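Local coordinates for protein neurotoxin (Clostridium botulinum, PDB 2QN0) that acts as the zinc-dependent light-chain protease of botulinum neurotoxin C1, probably cleaving the SNARE proteins syntaxin and SNAP-25, at residues A[26-31]-A[49-54]; A[157-162]-A[189-194]. One frame throughout, in Å; residues are numbered along the deposited sequence.

Contact 1 lies toward the surface and contact 2 in the protein core, their centres about 11 Å apart. Contact 1 (26-31 with 49-54) joins two irregular loops, and much of its binding is done by side chains: an asparagine amide, a threonine hydroxyl and an arginine, each pairing with backbone of the other loop. Contact 2 (157-162 with 189-194) pairs two parallel strands through regular backbone bonds, with isoleucines on both faces and a small polar cluster at one end. The two meet directly. Arg49 NE and NH2 probably bond to Pro161 O and Arg162 O, while Phe50 packs on Thr159, tying the outer loop to the end of the inner strand.

Contact 1 of 2, residues A[26-31]-A[49-54]; sequences LNTLAN and RFSRNS
Asn27 bonds through both ends of its side-chain amide to the backbone of 49-54, at Arg49 and Ser51. ND2 donates to Arg49 O at 3.0 Å, in the carbonyl plane and on a lone pair; Glu34 also accepts from ND2. OD1 receives Ser51 N at 3.1 Å on one face of the amide and Leu29 N on the opposite face. The Leu29 bond makes an Asx turn within the type I turn from Asn27 to Ala30.

Two further bonds start from Thr28. Its N reaches Ser51 O at 3.0 Å, and OG1 donates to Asn53 O at 2.7 Å from above the carbonyl plane. Ser51 OG accepts from Asn53 N in an ST turn, and Glu163 binds both the Ser51 hydroxyl and Asn53 ND2.

Arg52, bent at chi2 and chi3, folds back to give NH1 to Leu26 O (2.7 Å). The bond is not straight (141°). Leu26 CD2 rests over the centre of one guanidinium face, 3.9 Å above its plane.

Among the carbon contacts, Asn27 CG, anti to the backbone N (chi1 -167°), lies 3.6 Å from Phe50 CD1, amide and ring planes 46° apart. Leu29 CD1 packs on Arg49 CB at 3.8 Å.

The loops follow strands 19-23 and 43-46 of the mixed sheet, and the side chains of Leu26 and Phe50 touch Ile191 of strand 190-193.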
ATOM      1  N   LEU A  26      -2.270 -15.639  -7.804  1.00 24.13           N
ATOM      2  CA  LEU A  26      -3.351 -14.689  -7.558  1.00 23.95           C
ATOM      3  C   LEU A  26      -3.679 -13.776  -8.734  1.00 23.95           C
ATOM      4  O   LEU A  26      -4.775 -13.221  -8.798  1.00 24.36           O
ATOM      5  CB  LEU A  26      -3.020 -13.825  -6.338  1.00 23.32           C
ATOM      6  CG  LEU A  26      -3.040 -14.524  -4.975  1.00 23.66           C
ATOM      7  CD1 LEU A  26      -2.401 -13.630  -3.929  1.00 23.21           C
ATOM      8  CD2 LEU A  26      -4.478 -14.863  -4.592  1.00 24.22           C
ATOM      9  N   ASN A  27      -2.741 -13.616  -9.664  1.00 22.67           N
ATOM     10  CA  ASN A  27      -2.971 -12.733 -10.808  1.00 22.04           C
ATOM     11  C   ASN A  27      -3.633 -13.472 -11.968  1.00 23.78           C
ATOM     12  O   ASN A  27      -2.975 -14.216 -12.698  1.00 23.99           O
ATOM     13  CB  ASN A  27      -1.646 -12.118 -11.273  1.00 20.73           C
ATOM     14  CG  ASN A  27      -1.846 -10.959 -12.230  1.00 19.69           C
ATOM     15  OD1 ASN A  27      -2.967 -10.671 -12.650  1.00 20.60           O
ATOM     16  ND2 ASN A  27      -0.751 -10.287 -12.585  1.00 19.41           N
ATOM     17  N   THR A  28      -4.934 -13.256 -12.143  1.00 23.31           N
ATOM     18  CA  THR A  28      -5.676 -13.923 -13.213  1.00 25.10           C
ATOM     19  C   THR A  28      -5.233 -13.481 -14.604  1.00 25.62           C
ATOM     20  O   THR A  28      -5.602 -14.094 -15.604  1.00 26.93           O
ATOM     21  CB  THR A  28      -7.197 -13.685 -13.079  1.00 25.27           C
ATOM     22  OG1 THR A  28      -7.483 -12.290 -13.234  1.00 24.65           O
ATOM     23  CG2 THR A  28      -7.688 -14.153 -11.721  1.00 25.17           C
ATOM     24  N   LEU A  29      -4.447 -12.413 -14.670  1.00 24.05           N
ATOM     25  CA  LEU A  29      -3.948 -11.910 -15.947  1.00 25.52           C
ATOM     26  C   LEU A  29      -2.645 -12.600 -16.342  1.00 26.70           C
ATOM     27  O   LEU A  29      -2.225 -12.534 -17.500  1.00 28.24           O
ATOM     28  CB  LEU A  29      -3.704 -10.401 -15.862  1.00 22.40           C
ATOM     29  CG  LEU A  29      -4.918  -9.469 -15.874  1.00 21.26           C
ATOM     30  CD1 LEU A  29      -4.496  -8.068 -15.456  1.00 22.19           C
ATOM     31  CD2 LEU A  29      -5.528  -9.444 -17.267  1.00 21.36           C
ATOM     32  N   ALA A  30      -2.009 -13.265 -15.385  1.00 28.46           N
ATOM     33  CA  ALA A  30      -0.735 -13.931 -15.644  1.00 30.74           C
ATOM     34  C   ALA A  30      -0.869 -15.413 -15.964  1.00 32.78           C
ATOM     35  O   ALA A  30      -1.470 -16.172 -15.203  1.00 33.46           O
ATOM     36  CB  ALA A  30       0.198 -13.738 -14.456  1.00 28.61           C
ATOM     37  N   ASN A  31      -0.299 -15.820 -17.095  1.00 34.55           N
ATOM     38  CA  ASN A  31      -0.341 -17.215 -17.515  1.00 36.94           C
ATOM     39  C   ASN A  31       1.007 -17.887 -17.274  1.00 36.21           C
ATOM     40  O   ASN A  31       1.129 -19.107 -17.372  1.00 37.45           O
ATOM     41  CB  ASN A  31      -0.718 -17.314 -18.996  1.00 41.12           C
ATOM     42  CG  ASN A  31      -2.088 -16.729 -19.288  1.00 46.29           C
ATOM     43  OD1 ASN A  31      -2.300 -15.522 -19.169  1.00 49.22           O
ATOM     44  ND2 ASN A  31      -3.029 -17.586 -19.666  1.00 49.23           N
ATOM     45  N   ARG A  49       0.132  -5.548 -14.839  1.00 17.81           N
ATOM     46  CA  ARG A  49      -1.256  -5.246 -14.508  1.00 19.05           C
ATOM     47  C   ARG A  49      -1.683  -6.441 -13.654  1.00 19.05           C
ATOM     48  O   ARG A  49      -1.172  -7.550 -13.834  1.00 19.03           O
ATOM     49  CB  ARG A  49      -2.116  -5.143 -15.777  1.00 20.07           C
ATOM     50  CG  ARG A  49      -1.778  -3.944 -16.658  1.00 19.25           C
ATOM     51  CD  ARG A  49      -2.019  -2.619 -15.927  1.00 20.57           C
ATOM     52  NE  ARG A  49      -3.444  -2.334 -15.743  1.00 20.99           N
ATOM     53  CZ  ARG A  49      -4.241  -1.860 -16.697  1.00 24.20           C
ATOM     54  NH1 ARG A  49      -3.755  -1.610 -17.907  1.00 22.74           N
ATOM     55  NH2 ARG A  49      -5.526  -1.631 -16.443  1.00 21.65           N
ATOM     56  N   PHE A  50      -2.615  -6.217 -12.730  1.00 19.25           N
ATOM     57  CA  PHE A  50      -3.063  -7.261 -11.809  1.00 19.06           C
ATOM     58  C   PHE A  50      -4.585  -7.373 -11.769  1.00 19.03           C
ATOM     59  O   PHE A  50      -5.288  -6.370 -11.828  1.00 19.70           O
ATOM     60  CB  PHE A  50      -2.537  -6.926 -10.401  1.00 17.60           C
ATOM     61  CG  PHE A  50      -2.869  -7.952  -9.344  1.00 18.48           C
ATOM     62  CD1 PHE A  50      -2.106  -9.108  -9.207  1.00 20.31           C
ATOM     63  CD2 PHE A  50      -3.920  -7.736  -8.456  1.00 19.62           C
ATOM     64  CE1 PHE A  50      -2.380 -10.034  -8.199  1.00 21.24           C
ATOM     65  CE2 PHE A  50      -4.204  -8.658  -7.442  1.00 18.30           C
ATOM     66  CZ  PHE A  50      -3.431  -9.809  -7.314  1.00 19.59           C
ATOM     67  N   SER A  51      -5.092  -8.596 -11.667  1.00 19.46           N
ATOM     68  CA  SER A  51      -6.533  -8.796 -11.588  1.00 20.66           C
ATOM     69  C   SER A  51      -6.888 -10.011 -10.751  1.00 21.68           C
ATOM     70  O   SER A  51      -6.108 -10.961 -10.646  1.00 20.41           O
ATOM     71  CB  SER A  51      -7.143  -8.949 -12.983  1.00 23.90           C
ATOM     72  OG  SER A  51      -8.546  -9.153 -12.889  1.00 23.01           O
ATOM     73  N   ARG A  52      -8.070  -9.965 -10.146  1.00 22.73           N
ATOM     74  CA  ARG A  52      -8.568 -11.058  -9.324  1.00 24.92           C
ATOM     75  C   ARG A  52      -9.835 -11.634  -9.947  1.00 27.15           C
ATOM     76  O   ARG A  52     -10.412 -12.589  -9.428  1.00 27.41           O
ATOM     77  CB  ARG A  52      -8.867 -10.559  -7.906  1.00 24.35           C
ATOM     78  CG  ARG A  52      -7.620 -10.198  -7.104  1.00 23.78           C
ATOM     79  CD  ARG A  52      -6.779 -11.440  -6.861  1.00 24.74           C
ATOM     80  NE  ARG A  52      -7.545 -12.447  -6.136  1.00 27.23           N
ATOM     81  CZ  ARG A  52      -7.679 -13.709  -6.525  1.00 28.13           C
ATOM     82  NH1 ARG A  52      -7.096 -14.133  -7.639  1.00 26.84           N
ATOM     83  NH2 ARG A  52      -8.409 -14.548  -5.803  1.00 29.46           N
ATOM     84  N   ASN A  53     -10.258 -11.054 -11.065  1.00 29.34           N
ATOM     85  CA  ASN A  53     -11.462 -11.517 -11.754  1.00 33.09           C
ATOM     86  C   ASN A  53     -11.165 -12.617 -12.768  1.00 34.35           C
ATOM     87  O   ASN A  53     -10.193 -12.536 -13.520  1.00 35.12           O
ATOM     88  CB  ASN A  53     -12.144 -10.352 -12.478  1.00 33.42           C
ATOM     89  CG  ASN A  53     -12.639  -9.283 -11.528  1.00 35.81           C
ATOM     90  OD1 ASN A  53     -13.387  -9.566 -10.590  1.00 37.48           O
ATOM     91  ND2 ASN A  53     -12.230  -8.043 -11.771  1.00 34.68           N
ATOM     92  N   SER A  54     -12.006 -13.647 -12.790  1.00 36.30           N
ATOM     93  CA  SER A  54     -11.831 -14.738 -13.741  1.00 38.34           C
ATOM     94  C   SER A  54     -12.106 -14.167 -15.132  1.00 38.79           C
ATOM     95  O   SER A  54     -12.921 -13.256 -15.277  1.00 38.41           O
ATOM     96  CB  SER A  54     -12.807 -15.875 -13.430  1.00 38.89           C
ATOM     97  OG  SER A  54     -14.146 -15.410 -13.432  1.00 41.07           O
TER

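Contact 2 of 2, residues A[157-162]-A[189-194]; sequences IITGPR and LSIISI
Thr159 holds OG1 between its backbone N and carbonyl carbon (chi1 74°), while Ser193 has OG anti to its carbonyl carbon (chi1 -59°), and these rotations bring the two hydroxyl oxygens to 2.9 Å. Thr159 OG1 donates to Gly160 O at 2.8 Å, in the carbonyl plane on a lone pair. A water 2.7 Å from Ser193 OG continues the cluster, and Arg162, extended from CG to NE, gives it NH2 at 2.6 Å, with the water in the guanidinium plane. On its way, Arg162 CG touches Ser193 CB.

Four backbone bonds run between the strands: Ile157 N to Ser190 O, Ile192 N to Ile157 O, Thr159 N to Ile192 O and Ile194 N to Thr159 O. This is parallel pairing, the strand directions 21° apart, inside the mixed sheet of the zinc protease fold. Strand 43-46 runs parallel on the other edge of 156-159, and strand 169-171 flanks 190-193.

Ile157, Thr159, Ile191 and Ser193 share one face, where Thr159 CG2 meets Ile191 CG2 at 3.8 Å and Phe50 packs on Thr159 and Ser193. On the opposite face, Ile158 and Ile194 lie side by side, their CG2 methyls 4.1 Å apart. There Ile192 touches Glu230, Leu231 and Ala234 of helix 223-238, whose HExxH motif supplies His229 and His233 to the zinc ion, about 9 Å from the Ile192 side chain.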
ATOM      1  N   ILE A 157       3.812  -6.596  -1.855  1.00 14.77           N
ATOM      2  CA  ILE A 157       4.118  -6.702  -3.277  1.00 15.11           C
ATOM      3  C   ILE A 157       3.376  -5.565  -3.967  1.00 15.23           C
ATOM      4  O   ILE A 157       2.151  -5.471  -3.881  1.00 17.16           O
ATOM      5  CB  ILE A 157       3.627  -8.022  -3.905  1.00 15.52           C
ATOM      6  CG1 ILE A 157       4.329  -9.215  -3.260  1.00 14.29           C
ATOM      7  CG2 ILE A 157       3.905  -8.006  -5.415  1.00 17.49           C
ATOM      8  CD1 ILE A 157       3.873 -10.556  -3.816  1.00 16.69           C
ATOM      9  N   ILE A 158       4.119  -4.682  -4.622  1.00 14.21           N
ATOM     10  CA  ILE A 158       3.499  -3.583  -5.347  1.00 15.33           C
ATOM     11  C   ILE A 158       3.364  -4.025  -6.800  1.00 16.13           C
ATOM     12  O   ILE A 158       4.326  -4.516  -7.391  1.00 17.12           O
ATOM     13  CB  ILE A 158       4.368  -2.315  -5.285  1.00 16.34           C
ATOM     14  CG1 ILE A 158       4.444  -1.825  -3.836  1.00 18.67           C
ATOM     15  CG2 ILE A 158       3.797  -1.241  -6.210  1.00 16.75           C
ATOM     16  CD1 ILE A 158       5.417  -0.714  -3.620  1.00 22.56           C
ATOM     17  N   THR A 159       2.169  -3.880  -7.362  1.00 15.86           N
ATOM     18  CA  THR A 159       1.937  -4.254  -8.756  1.00 17.00           C
ATOM     19  C   THR A 159       1.334  -3.067  -9.481  1.00 16.50           C
ATOM     20  O   THR A 159       1.017  -2.044  -8.868  1.00 15.45           O
ATOM     21  CB  THR A 159       0.920  -5.411  -8.907  1.00 18.68           C
ATOM     22  OG1 THR A 159      -0.406  -4.920  -8.660  1.00 19.31           O
ATOM     23  CG2 THR A 159       1.227  -6.534  -7.935  1.00 19.32           C
ATOM     24  N   GLY A 160       1.184  -3.213 -10.792  1.00 16.21           N
ATOM     25  CA  GLY A 160       0.570  -2.168 -11.581  1.00 15.72           C
ATOM     26  C   GLY A 160      -0.918  -2.202 -11.274  1.00 16.96           C
ATOM     27  O   GLY A 160      -1.382  -3.095 -10.558  1.00 16.96           O
ATOM     28  N   PRO A 161      -1.697  -1.264 -11.822  1.00 17.01           N
ATOM     29  CA  PRO A 161      -3.144  -1.177 -11.600  1.00 18.38           C
ATOM     30  C   PRO A 161      -3.957  -2.387 -12.029  1.00 18.29           C
ATOM     31  O   PRO A 161      -3.519  -3.209 -12.840  1.00 17.92           O
ATOM     32  CB  PRO A 161      -3.551   0.057 -12.407  1.00 18.24           C
ATOM     33  CG  PRO A 161      -2.297   0.852 -12.510  1.00 19.33           C
ATOM     34  CD  PRO A 161      -1.249  -0.199 -12.732  1.00 17.48           C
ATOM     35  N   ARG A 162      -5.158  -2.481 -11.471  1.00 16.94           N
ATOM     36  CA  ARG A 162      -6.083  -3.541 -11.831  1.00 19.05           C
ATOM     37  C   ARG A 162      -6.867  -2.948 -13.001  1.00 19.70           C
ATOM     38  O   ARG A 162      -6.334  -2.112 -13.736  1.00 20.80           O
ATOM     39  CB  ARG A 162      -7.020  -3.862 -10.666  1.00 17.97           C
ATOM     40  CG  ARG A 162      -6.307  -4.363  -9.408  1.00 19.58           C
ATOM     41  CD  ARG A 162      -7.301  -5.044  -8.480  1.00 21.47           C
ATOM     42  NE  ARG A 162      -6.723  -5.462  -7.204  1.00 23.86           N
ATOM     43  CZ  ARG A 162      -7.347  -6.260  -6.340  1.00 24.32           C
ATOM     44  NH1 ARG A 162      -8.559  -6.722  -6.620  1.00 26.24           N
ATOM     45  NH2 ARG A 162      -6.768  -6.593  -5.196  1.00 24.16           N
ATOM     46  N   LEU A 189       0.376 -11.004   4.031  1.00 13.86           N
ATOM     47  CA  LEU A 189       0.994 -10.374   2.869  1.00 14.76           C
ATOM     48  C   LEU A 189      -0.018  -9.449   2.195  1.00 14.36           C
ATOM     49  O   LEU A 189      -1.190  -9.801   2.053  1.00 14.03           O
ATOM     50  CB  LEU A 189       1.451 -11.455   1.878  1.00 14.01           C
ATOM     51  CG  LEU A 189       2.023 -11.016   0.529  1.00 17.10           C
ATOM     52  CD1 LEU A 189       2.940 -12.107  -0.006  1.00 17.56           C
ATOM     53  CD2 LEU A 189       0.889 -10.721  -0.454  1.00 18.11           C
ATOM     54  N   SER A 190       0.439  -8.267   1.786  1.00 13.73           N
ATOM     55  CA  SER A 190      -0.422  -7.303   1.105  1.00 14.48           C
ATOM     56  C   SER A 190       0.036  -7.107  -0.334  1.00 15.04           C
ATOM     57  O   SER A 190       1.230  -7.131  -0.616  1.00 14.17           O
ATOM     58  CB  SER A 190      -0.367  -5.927   1.784  1.00 14.67           C
ATOM     59  OG  SER A 190      -0.983  -5.917   3.060  1.00 16.72           O
ATOM     60  N   ILE A 191      -0.919  -6.925  -1.236  1.00 14.33           N
ATOM     61  CA  ILE A 191      -0.598  -6.629  -2.626  1.00 14.73           C
ATOM     62  C   ILE A 191      -1.215  -5.264  -2.883  1.00 14.25           C
ATOM     63  O   ILE A 191      -2.408  -5.057  -2.650  1.00 14.84           O
ATOM     64  CB  ILE A 191      -1.194  -7.654  -3.616  1.00 15.01           C
ATOM     65  CG1 ILE A 191      -0.436  -8.983  -3.502  1.00 17.81           C
ATOM     66  CG2 ILE A 191      -1.104  -7.106  -5.047  1.00 17.51           C
ATOM     67  CD1 ILE A 191      -0.888 -10.051  -4.488  1.00 18.97           C
ATOM     68  N   ILE A 192      -0.386  -4.327  -3.325  1.00 14.12           N
ATOM     69  CA  ILE A 192      -0.826  -2.972  -3.630  1.00 13.22           C
ATOM     70  C   ILE A 192      -0.801  -2.805  -5.148  1.00 15.06           C
ATOM     71  O   ILE A 192       0.258  -2.922  -5.758  1.00 17.45           O
ATOM     72  CB  ILE A 192       0.132  -1.920  -3.013  1.00 14.00           C
ATOM     73  CG1 ILE A 192       0.076  -1.988  -1.482  1.00 13.91           C
ATOM     74  CG2 ILE A 192      -0.239  -0.519  -3.507  1.00 14.88           C
ATOM     75  CD1 ILE A 192       1.065  -1.049  -0.787  1.00 13.18           C
ATOM     76  N   SER A 193      -1.961  -2.547  -5.749  1.00 14.04           N
ATOM     77  CA  SER A 193      -2.058  -2.357  -7.203  1.00 15.32           C
ATOM     78  C   SER A 193      -2.250  -0.862  -7.415  1.00 17.06           C
ATOM     79  O   SER A 193      -3.234  -0.274  -6.951  1.00 15.51           O
ATOM     80  CB  SER A 193      -3.235  -3.154  -7.757  1.00 15.79           C
ATOM     81  OG  SER A 193      -3.059  -4.531  -7.467  1.00 18.78           O
ATOM     82  N   ILE A 194      -1.327  -0.249  -8.151  1.00 15.50           N
ATOM     83  CA  ILE A 194      -1.361   1.195  -8.291  1.00 15.56           C
ATOM     84  C   ILE A 194      -0.477   1.738  -9.413  1.00 16.61           C
ATOM     85  O   ILE A 194       0.395   1.039  -9.928  1.00 17.75           O
ATOM     86  CB  ILE A 194      -0.840   1.789  -6.962  1.00 16.36           C
ATOM     87  CG1 ILE A 194      -0.936   3.310  -6.936  1.00 17.36           C
ATOM     88  CG2 ILE A 194       0.619   1.355  -6.770  1.00 16.30           C
ATOM     89  CD1 ILE A 194      -0.483   3.900  -5.606  1.00 17.49           C
TER
HETATM   90  O   HOH W   1      -4.494  -5.258  -5.265  1.00 28.17           O